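Local coordinates for uncharacterized protein (Bacteroides ovatus, PDB 5CAG) that probably serves as a fimbrium anchoring subunit at the outer membrane, as a member of the FimB/Mfa2 family of the fimbrillin superfamily, at residues A[39-44]-A[69-74]; A[49-54]-A[63-68]; A[159-164]-A[236-241]. One frame throughout, in Å; residues are numbered along the deposited sequence.

Contact 1: A[39-44]-A[69-74]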
loop_
_atom_site.group_PDB
_atom_site.type_symbol
_atom_site.label_atom_id
_atom_site.label_comp_id
_atom_site.label_asym_id
_atom_site.label_seq_id
_atom_site.Cartn_x
_atom_site.Cartn_y
_atom_site.Cartn_z
ATOM N N VAL A 39 9.772 2.665 14.179
ATOM C CA VAL A 39 8.784 2.813 15.244
ATOM C C VAL A 39 8.698 4.281 15.628
ATOM O O VAL A 39 9.724 4.897 15.953
ATOM C CB VAL A 39 9.098 1.924 16.475
ATOM C CG1 VAL A 39 7.995 2.027 17.513
ATOM C CG2 VAL A 39 9.349 0.465 16.096
ATOM N N ILE A 40 7.498 4.867 15.562
ATOM C CA ILE A 40 7.374 6.274 15.946
ATOM C C ILE A 40 6.318 6.400 17.015
ATOM O O ILE A 40 5.219 5.874 16.869
ATOM C CB ILE A 40 7.120 7.278 14.791
ATOM C CG1 ILE A 40 8.044 7.043 13.605
ATOM C CG2 ILE A 40 7.266 8.709 15.293
ATOM C CD1 ILE A 40 7.488 7.601 12.332
ATOM N N PHE A 41 6.660 7.117 18.073
ATOM C CA PHE A 41 5.805 7.402 19.204
ATOM C C PHE A 41 5.414 8.878 19.183
ATOM O O PHE A 41 6.258 9.719 19.471
ATOM C CB PHE A 41 6.562 7.062 20.490
ATOM C CG PHE A 41 6.516 5.614 20.904
ATOM C CD1 PHE A 41 7.357 4.680 20.316
ATOM C CD2 PHE A 41 5.669 5.194 21.920
ATOM C CE1 PHE A 41 7.339 3.348 20.731
ATOM C CE2 PHE A 41 5.642 3.861 22.317
ATOM C CZ PHE A 41 6.492 2.954 21.735
ATOM N N TYR A 42 4.173 9.210 18.811
ATOM C CA TYR A 42 3.758 10.606 18.784
ATOM C C TYR A 42 3.117 10.950 20.132
ATOM O O TYR A 42 2.110 10.345 20.510
ATOM C CB TYR A 42 2.818 10.924 17.609
ATOM C CG TYR A 42 3.398 10.617 16.246
ATOM C CD1 TYR A 42 3.244 9.360 15.668
ATOM C CD2 TYR A 42 4.055 11.596 15.513
ATOM C CE1 TYR A 42 3.757 9.079 14.406
ATOM C CE2 TYR A 42 4.565 11.325 14.246
ATOM C CZ TYR A 42 4.412 10.065 13.697
ATOM O OH TYR A 42 4.936 9.779 12.461
ATOM N N PRO A 43 3.705 11.887 20.900
ATOM C CA PRO A 43 3.107 12.236 22.186
ATOM C C PRO A 43 1.807 13.002 21.986
ATOM O O PRO A 43 1.716 13.831 21.072
ATOM C CB PRO A 43 4.187 13.090 22.843
ATOM C CG PRO A 43 4.887 13.713 21.714
ATOM C CD PRO A 43 4.900 12.710 20.621
ATOM N N LYS A 44 0.800 12.699 22.824
ATOM C CA LYS A 44 -0.502 13.362 22.793
ATOM C C LYS A 44 -0.477 14.632 23.673
ATOM O O LYS A 44 -0.974 15.691 23.264
ATOM C CB LYS A 44 -1.593 12.394 23.236
ATOM C CG LYS A 44 -1.879 11.309 22.214
ATOM C CD LYS A 44 -2.999 10.404 22.685
ATOM C CE LYS A 44 -3.820 9.885 21.536
ATOM N NZ LYS A 44 -5.187 9.486 21.963
ATOM N N TYR A 69 0.757 8.305 24.112
ATOM C CA TYR A 69 1.231 8.364 22.732
ATOM C C TYR A 69 0.290 7.743 21.719
ATOM O O TYR A 69 -0.622 6.990 22.062
ATOM C CB TYR A 69 2.552 7.585 22.593
ATOM C CG TYR A 69 3.690 8.092 23.431
ATOM C CD1 TYR A 69 4.537 9.091 22.958
ATOM C CD2 TYR A 69 3.970 7.529 24.670
ATOM C CE1 TYR A 69 5.596 9.565 23.728
ATOM C CE2 TYR A 69 5.022 7.998 25.453
ATOM C CZ TYR A 69 5.840 9.008 24.973
ATOM O OH TYR A 69 6.888 9.459 25.730
ATOM N N SER A 70 0.591 7.992 20.454
ATOM C CA SER A 70 0.010 7.353 19.289
ATOM C C SER A 70 1.201 6.624 18.672
ATOM O O SER A 70 2.295 7.186 18.691
ATOM C CB SER A 70 -0.624 8.385 18.369
ATOM O OG SER A 70 -1.799 8.937 18.934
ATOM N N VAL A 71 1.068 5.364 18.247
ATOM C CA VAL A 71 2.257 4.656 17.753
ATOM C C VAL A 71 2.080 4.186 16.303
ATOM O O VAL A 71 0.959 3.846 15.899
ATOM C CB VAL A 71 2.623 3.454 18.681
ATOM C CG1 VAL A 71 3.931 2.790 18.262
ATOM C CG2 VAL A 71 2.696 3.878 20.138
ATOM N N VAL A 72 3.193 4.142 15.542
ATOM C CA VAL A 72 3.223 3.593 14.181
ATOM C C VAL A 72 4.448 2.682 14.041
ATOM O O VAL A 72 5.524 3.000 14.555
ATOM C CB VAL A 72 3.153 4.596 12.991
ATOM C CG1 VAL A 72 1.837 5.344 12.944
ATOM C CG2 VAL A 72 4.331 5.551 12.976
ATOM N N VAL A 73 4.272 1.540 13.374
ATOM C CA VAL A 73 5.359 0.608 13.092
ATOM C C VAL A 73 5.198 0.166 11.665
ATOM O O VAL A 73 4.153 -0.409 11.320
ATOM C CB VAL A 73 5.455 -0.617 14.027
ATOM C CG1 VAL A 73 6.756 -1.369 13.772
ATOM C CG2 VAL A 73 5.342 -0.221 15.488
ATOM N N TYR A 74 6.200 0.426 10.831
ATOM C CA TYR A 74 6.116 -0.003 9.447
ATOM C C TYR A 74 7.505 -0.457 8.978
ATOM O O TYR A 74 8.501 -0.111 9.611
ATOM C CB TYR A 74 5.526 1.114 8.574
ATOM C CG TYR A 74 6.411 2.338 8.449
ATOM C CD1 TYR A 74 7.384 2.421 7.460
ATOM C CD2 TYR A 74 6.255 3.426 9.304
ATOM C CE1 TYR A 74 8.200 3.544 7.341
ATOM C CE2 TYR A 74 7.083 4.553 9.205
ATOM C CZ TYR A 74 8.058 4.604 8.222
ATOM O OH TYR A 74 8.878 5.701 8.085
#
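Tyr69 enters opposite Pro43 as a non-hydrogen-bonded antiparallel pair. With CG anti to its carbonyl carbon (chi1 -61°), its ring offers one face to the edge of the Phe41 ring; centroids 5.4 Å apart and planes at 90° define a T-shaped stack. Its hydroxyl is bonded beyond the two strands, to Pro65 O.

Ser70 turns to the face shared with Tyr42, and the two form a hydrogen-bonded pair: Tyr42 N gives to Ser70 O at 2.8 Å, and Ser70 N returns a bond to Tyr42 O. Ser70 OG, held by Asp123 O, is touched by the alkyl chain of Lys44, whose CE comes within 3.4 Å of it before NZ reaches the carboxylate of Glu124.

At Val71 the contact is again with Phe41: CG2 lies over the ring face, 4.0 Å from the Phe41 centroid, a CH-pi contact.

Val72 forms the second hydrogen-bonded pair, Ile40 N donating to Val72 O at 2.9 Å and Ile40 O accepting from Val72 N. Its CG2 meets Ile40 CB at 3.7 Å and also reaches the edge of the Tyr42 ring at CE1.

Val73 then lies alongside Val39, Val73 CG1 being 3.9 Å from Val39 CG2.

Five successive bridges and strand axes at 158° identify a regular antiparallel ladder, consistent with the transthyretin-like beta domain expected for this family.

Contact 2: A[49-54]-A[63-68]; sequences RKVDKY and KVPPGR. With SO4 (sulfate ion), chain C.
The backbones approach without pairing, Val51 CA and Val64 CA being the nearest at 6.6 Å, and no backbone bonds join the segments. Here the segment before strand 67-75 packs against a beta-strand: Pro65 and Pro66 belong to the connection leading into strand 67-75, while Val51 lies on a strand that pairs with strand 36-43.

Val51 carries the apolar contact with its two methyl branches. CG2, anti to the carbonyl carbon, meets Pro65 CD tip to tip at 3.7 Å. CG1, anti to the backbone N (chi1 -178°), meets Val64 CG2 at 4.2 Å, where the two valines cross obliquely. Val64 also packs on Phe41 of strand 36-43 and Ile127 of strand 118-127.

Arg49 bends at chi2 and carries its guanidinium to the backbone at Pro66 and Gly67, where strand 67-75 begins. NH1 stays 4.0 Å from Pro66 O, so proximity is all the distance supports, and the edge of the group faces Gly67 CA. The backbone of Gly67 (phi 148°, psi 175°) is a conformation suited to glycine.

On the face of the strand turned away from 63-68, Lys50 NZ forms a long salt bridge of 3.6 Å with Asp52 OD2, an oxygen also paired with Arg38.

A sulfate ion, probably from the crystallisation liquor, spans the other end through weak bonds. Extended Lys53 places NZ 3.3 Å from sulfate O2, with Glu61 O as a second partner, while Lys63 N, 3.4 Å from both sulfate O3 and sulfate O4, directs its N-H more nearly at O4.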
loop_
_atom_site.group_PDB
_atom_site.type_symbol
_atom_site.label_atom_id
_atom_site.label_comp_id
_atom_site.label_asym_id
_atom_site.label_seq_id
_atom_site.Cartn_x
_atom_site.Cartn_y
_atom_site.Cartn_z
ATOM N N ARG A 49 7.346 16.001 20.910
ATOM C CA ARG A 49 8.478 15.182 21.403
ATOM C C ARG A 49 8.344 13.688 20.881
ATOM O O ARG A 49 8.136 12.732 21.660
ATOM C CB ARG A 49 8.628 15.271 22.960
ATOM C CG ARG A 49 7.324 15.241 23.780
ATOM C CD ARG A 49 7.451 14.471 25.085
ATOM N NE ARG A 49 6.182 14.379 25.822
ATOM C CZ ARG A 49 5.622 13.236 26.216
ATOM N NH1 ARG A 49 6.203 12.079 25.942
ATOM N NH2 ARG A 49 4.480 13.246 26.893
ATOM N N LYS A 50 8.458 13.526 19.537
ATOM C CA LYS A 50 8.331 12.233 18.887
ATOM C C LYS A 50 9.593 11.383 19.077
ATOM O O LYS A 50 10.703 11.814 18.756
ATOM C CB LYS A 50 7.929 12.356 17.396
ATOM C CG LYS A 50 8.957 12.908 16.415
ATOM C CD LYS A 50 8.816 12.200 15.058
ATOM C CE LYS A 50 9.955 12.476 14.103
ATOM N NZ LYS A 50 9.691 11.910 12.761
ATOM N N VAL A 51 9.404 10.187 19.655
ATOM C CA VAL A 51 10.441 9.187 19.901
ATOM C C VAL A 51 10.387 8.252 18.707
ATOM O O VAL A 51 9.371 7.603 18.443
ATOM C CB VAL A 51 10.277 8.478 21.267
ATOM C CG1 VAL A 51 11.398 7.471 21.521
ATOM C CG2 VAL A 51 10.196 9.501 22.399
ATOM N N ASP A 52 11.472 8.259 17.944
ATOM C CA ASP A 52 11.649 7.565 16.678
ATOM C C ASP A 52 12.816 6.601 16.764
ATOM O O ASP A 52 13.861 6.975 17.295
ATOM C CB ASP A 52 11.931 8.666 15.640
ATOM C CG ASP A 52 12.177 8.261 14.208
ATOM O OD1 ASP A 52 12.966 7.313 13.981
ATOM O OD2 ASP A 52 11.702 8.977 13.308
ATOM N N LYS A 53 12.662 5.380 16.233
ATOM C CA LYS A 53 13.751 4.400 16.209
ATOM C C LYS A 53 13.572 3.341 15.114
ATOM O O LYS A 53 12.457 2.910 14.844
ATOM C CB LYS A 53 13.937 3.692 17.565
ATOM C CG LYS A 53 15.388 3.249 17.789
ATOM C CD LYS A 53 15.594 2.270 18.939
ATOM C CE LYS A 53 16.992 1.697 18.890
ATOM N NZ LYS A 53 17.288 0.813 20.046
ATOM N N TYR A 54 14.691 2.942 14.481
ATOM C CA TYR A 54 14.753 1.864 13.499
ATOM C C TYR A 54 15.193 0.644 14.286
ATOM O O TYR A 54 16.099 0.749 15.131
ATOM C CB TYR A 54 15.695 2.200 12.330
ATOM C CG TYR A 54 15.191 3.306 11.425
ATOM C CD1 TYR A 54 15.430 4.641 11.724
ATOM C CD2 TYR A 54 14.491 3.017 10.263
ATOM C CE1 TYR A 54 14.963 5.662 10.900
ATOM C CE2 TYR A 54 14.031 4.030 9.421
ATOM C CZ TYR A 54 14.263 5.353 9.749
ATOM O OH TYR A 54 13.812 6.360 8.930
ATOM N N LYS A 63 14.125 3.383 24.363
ATOM C CA LYS A 63 13.810 4.130 25.585
ATOM C C LYS A 63 12.803 5.245 25.322
ATOM O O LYS A 63 13.123 6.296 24.772
ATOM C CB LYS A 63 15.073 4.637 26.307
ATOM C CG LYS A 63 15.778 3.513 27.075
ATOM C CD LYS A 63 17.205 3.871 27.452
ATOM C CE LYS A 63 17.949 2.721 28.093
ATOM N NZ LYS A 63 19.313 3.123 28.547
ATOM N N VAL A 64 11.568 4.966 25.718
ATOM C CA VAL A 64 10.411 5.839 25.615
ATOM C C VAL A 64 10.166 6.452 26.998
ATOM O O VAL A 64 10.043 5.708 27.980
ATOM C CB VAL A 64 9.174 5.043 25.092
ATOM C CG1 VAL A 64 7.894 5.866 25.145
ATOM C CG2 VAL A 64 9.408 4.534 23.679
ATOM N N PRO A 65 10.076 7.791 27.123
ATOM C CA PRO A 65 9.747 8.369 28.444
ATOM C C PRO A 65 8.257 8.157 28.758
ATOM O O PRO A 65 7.489 7.942 27.818
ATOM C CB PRO A 65 10.103 9.846 28.290
ATOM C CG PRO A 65 9.994 10.120 26.819
ATOM C CD PRO A 65 10.176 8.827 26.071
ATOM N N PRO A 66 7.783 8.190 30.023
ATOM C CA PRO A 66 6.342 7.947 30.254
ATOM C C PRO A 66 5.435 9.039 29.653
ATOM O O PRO A 66 5.869 10.179 29.430
ATOM C CB PRO A 66 6.230 7.877 31.782
ATOM C CG PRO A 66 7.631 7.601 32.257
ATOM C CD PRO A 66 8.499 8.366 31.300
ATOM N N GLY A 67 4.203 8.648 29.340
ATOM C CA GLY A 67 3.196 9.525 28.753
ATOM C C GLY A 67 2.241 8.821 27.809
ATOM O O GLY A 67 2.395 7.624 27.537
ATOM N N ARG A 68 1.227 9.568 27.324
ATOM C CA ARG A 68 0.237 9.082 26.357
ATOM C C ARG A 68 0.755 9.347 24.952
ATOM O O ARG A 68 1.144 10.482 24.638
ATOM C CB ARG A 68 -1.136 9.753 26.544
ATOM C CG ARG A 68 -1.965 9.322 27.757
ATOM C CD ARG A 68 -3.395 9.876 27.706
ATOM N NE ARG A 68 -3.454 11.287 27.296
ATOM C CZ ARG A 68 -4.143 11.749 26.254
ATOM N NH1 ARG A 68 -4.884 10.927 25.518
ATOM N NH2 ARG A 68 -4.109 13.041 25.950
HETATM S S SO4 C . 17.527 4.318 22.464
HETATM O O1 SO4 C . 18.365 5.369 23.049
HETATM O O2 SO4 C . 18.193 3.790 21.267
HETATM O O3 SO4 C . 17.363 3.223 23.424
HETATM O O4 SO4 C . 16.209 4.891 22.121
#

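Contact 3: A[159-164]-A[236-241]; sequences VATVVG and KFIKTD
A classic beta bulge interrupts the antiparallel pairing of strands 159-167 and 232-239. The evidence is in the register: Val159 pairs with Lys239, yet two residues on, Thr161 pairs with Ile238, so Ala160 and Thr161 both face Ile238. Its carbonyl oxygen accepts from both: Ala160 N lies 2.7 Å from Ile238 O, whereas Thr161 N makes a weak bond of 3.3 Å to the same Ile238 O. The chain turns a corner at Ala160.

Beyond the bulge the ladder is regular, with axes at 161°. Ile238 N gives to Thr161 O at 2.8 Å, approaching nearly along the C=O axis (177°). The next hydrogen-bonded pair is reciprocal: Val163 N reaches a lone pair of Lys236 O at 2.9 Å, and Lys236 N returns a 2.8 Å bond to Val163 O, this time from 32° out of the carbonyl plane.

Phe237 and Val162 share one face of the sheet. Val162 lies alongside the ring, with CG2 3.6 Å from Phe237 CD1. Val159, from beyond the corner at Ala160, crosses obliquely and places its CG2, anti to the carbonyl carbon, 3.7 Å from the same Phe237 CD1. Thr161 and Ile238 lie side by side on the opposite face, where Thr161 CG2, in the crowded position between N and carbonyl carbon, is 3.9 Å from Ile238 CB.

Strand 187-193 continues the pairing beyond 159-167, and Val162 packs on its Val191; strand 244-250 does so beyond 232-239, where Lys236 and Ile238 touch Val244. The pair is thus flanked by antiparallel neighbours on both sides.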
loop_
_atom_site.group_PDB
_atom_site.type_symbol
_atom_site.label_atom_id
_atom_site.label_comp_id
_atom_site.label_asym_id
_atom_site.label_seq_id
_atom_site.Cartn_x
_atom_site.Cartn_y
_atom_site.Cartn_z
ATOM N N VAL A 159 -1.102 -6.396 -31.677
ATOM C CA VAL A 159 -0.633 -5.632 -30.532
ATOM C C VAL A 159 0.878 -5.756 -30.383
ATOM O O VAL A 159 1.429 -6.855 -30.480
ATOM C CB VAL A 159 -1.346 -6.021 -29.211
ATOM C CG1 VAL A 159 -0.758 -5.253 -28.039
ATOM C CG2 VAL A 159 -2.850 -5.777 -29.288
ATOM N N ALA A 160 1.534 -4.619 -30.136
ATOM C CA ALA A 160 2.957 -4.535 -29.850
ATOM C C ALA A 160 3.151 -4.738 -28.373
ATOM O O ALA A 160 3.934 -5.603 -27.972
ATOM C CB ALA A 160 3.510 -3.183 -30.274
ATOM N N THR A 161 2.434 -3.930 -27.552
ATOM C CA THR A 161 2.471 -4.009 -26.096
ATOM C C THR A 161 1.168 -3.514 -25.507
ATOM O O THR A 161 0.477 -2.721 -26.152
ATOM C CB THR A 161 3.683 -3.280 -25.518
ATOM O OG1 THR A 161 3.791 -3.626 -24.133
ATOM C CG2 THR A 161 3.651 -1.767 -25.738
ATOM N N VAL A 162 0.819 -4.022 -24.298
ATOM C CA VAL A 162 -0.392 -3.641 -23.546
ATOM C C VAL A 162 -0.004 -3.021 -22.199
ATOM O O VAL A 162 0.832 -3.591 -21.471
ATOM C CB VAL A 162 -1.372 -4.803 -23.323
ATOM C CG1 VAL A 162 -2.742 -4.279 -22.950
ATOM C CG2 VAL A 162 -1.468 -5.687 -24.545
ATOM N N VAL A 163 -0.618 -1.870 -21.871
ATOM C CA VAL A 163 -0.379 -1.145 -20.633
ATOM C C VAL A 163 -1.698 -1.094 -19.849
ATOM O O VAL A 163 -2.690 -0.497 -20.303
ATOM C CB VAL A 163 0.262 0.259 -20.888
ATOM C CG1 VAL A 163 0.086 1.229 -19.714
ATOM C CG2 VAL A 163 1.739 0.121 -21.218
ATOM N N GLY A 164 -1.696 -1.729 -18.681
ATOM C CA GLY A 164 -2.853 -1.725 -17.799
ATOM C C GLY A 164 -2.813 -0.630 -16.751
ATOM O O GLY A 164 -1.740 -0.215 -16.300
ATOM N N LYS A 236 -4.622 -0.488 -22.368
ATOM C CA LYS A 236 -4.137 0.377 -23.444
ATOM C C LYS A 236 -3.364 -0.485 -24.428
ATOM O O LYS A 236 -2.264 -0.927 -24.106
ATOM C CB LYS A 236 -3.290 1.521 -22.866
ATOM C CG LYS A 236 -3.072 2.702 -23.787
ATOM C CD LYS A 236 -2.919 3.990 -22.980
ATOM C CE LYS A 236 -1.788 4.843 -23.471
ATOM N NZ LYS A 236 -2.177 5.827 -24.541
ATOM N N PHE A 237 -3.977 -0.826 -25.576
ATOM C CA PHE A 237 -3.288 -1.661 -26.547
ATOM C C PHE A 237 -2.520 -0.791 -27.490
ATOM O O PHE A 237 -3.130 0.019 -28.191
ATOM C CB PHE A 237 -4.251 -2.564 -27.331
ATOM C CG PHE A 237 -5.064 -3.515 -26.491
ATOM C CD1 PHE A 237 -4.566 -4.766 -26.151
ATOM C CD2 PHE A 237 -6.344 -3.171 -26.066
ATOM C CE1 PHE A 237 -5.312 -5.640 -25.355
ATOM C CE2 PHE A 237 -7.089 -4.041 -25.270
ATOM C CZ PHE A 237 -6.568 -5.270 -24.916
ATOM N N ILE A 238 -1.181 -0.927 -27.502
ATOM C CA ILE A 238 -0.329 -0.233 -28.462
ATOM C C ILE A 238 -0.202 -1.167 -29.661
ATOM O O ILE A 238 0.321 -2.272 -29.513
ATOM C CB ILE A 238 1.038 0.152 -27.858
ATOM C CG1 ILE A 238 0.895 0.999 -26.565
ATOM C CG2 ILE A 238 1.918 0.814 -28.911
ATOM C CD1 ILE A 238 0.184 2.356 -26.734
ATOM N N LYS A 239 -0.743 -0.770 -30.813
ATOM C CA LYS A 239 -0.735 -1.596 -32.027
ATOM C C LYS A 239 0.680 -1.663 -32.688
ATOM O O LYS A 239 1.591 -0.952 -32.263
ATOM C CB LYS A 239 -1.794 -1.107 -33.047
ATOM C CG LYS A 239 -3.257 -1.273 -32.612
ATOM C CD LYS A 239 -4.168 -0.893 -33.779
ATOM C CE LYS A 239 -5.605 -0.600 -33.451
ATOM N NZ LYS A 239 -6.214 0.185 -34.561
ATOM N N THR A 240 0.845 -2.512 -33.733
ATOM C CA THR A 240 2.137 -2.689 -34.394
ATOM C C THR A 240 2.531 -1.445 -35.168
ATOM O O THR A 240 3.712 -1.284 -35.488
ATOM C CB THR A 240 2.198 -3.940 -35.279
ATOM O OG1 THR A 240 1.308 -3.827 -36.393
ATOM C CG2 THR A 240 1.972 -5.225 -34.507
ATOM N N ASP A 241 1.579 -0.544 -35.436
ATOM C CA ASP A 241 1.879 0.712 -36.116
ATOM C C ASP A 241 1.951 1.884 -35.110
ATOM O O ASP A 241 1.966 3.053 -35.513
ATOM C CB ASP A 241 0.848 0.980 -37.197
ATOM C CG ASP A 241 -0.565 1.159 -36.712
ATOM O OD1 ASP A 241 -0.838 0.833 -35.526
ATOM O OD2 ASP A 241 -1.428 1.548 -37.542
#

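In the fold
From the N terminus, strand 36-43 is followed, after a short connection, by strand 51-56, on which segment 49-54 lies, and then, by way of strand 59-62, by 63-68 and strand 67-75. Contact 1 closes this loop with 24 residues between its segments, and contact 2 is nested within it, closing 8; their centres are 8 Å apart, and Val39 N–Lys53 O and Phe41 N–Val51 O, each 2.8 Å, probably join them by hydrogen bonds. Contact 3 opens later, in series, and spans 71 residues. It lies on the opposite side of the chain's centre, about 46 Å from contact 1 between centres. Successive pairings through strands 118-127, 134-154, 197-205 and 187-193 connect strand 67-75 with strand 159-167.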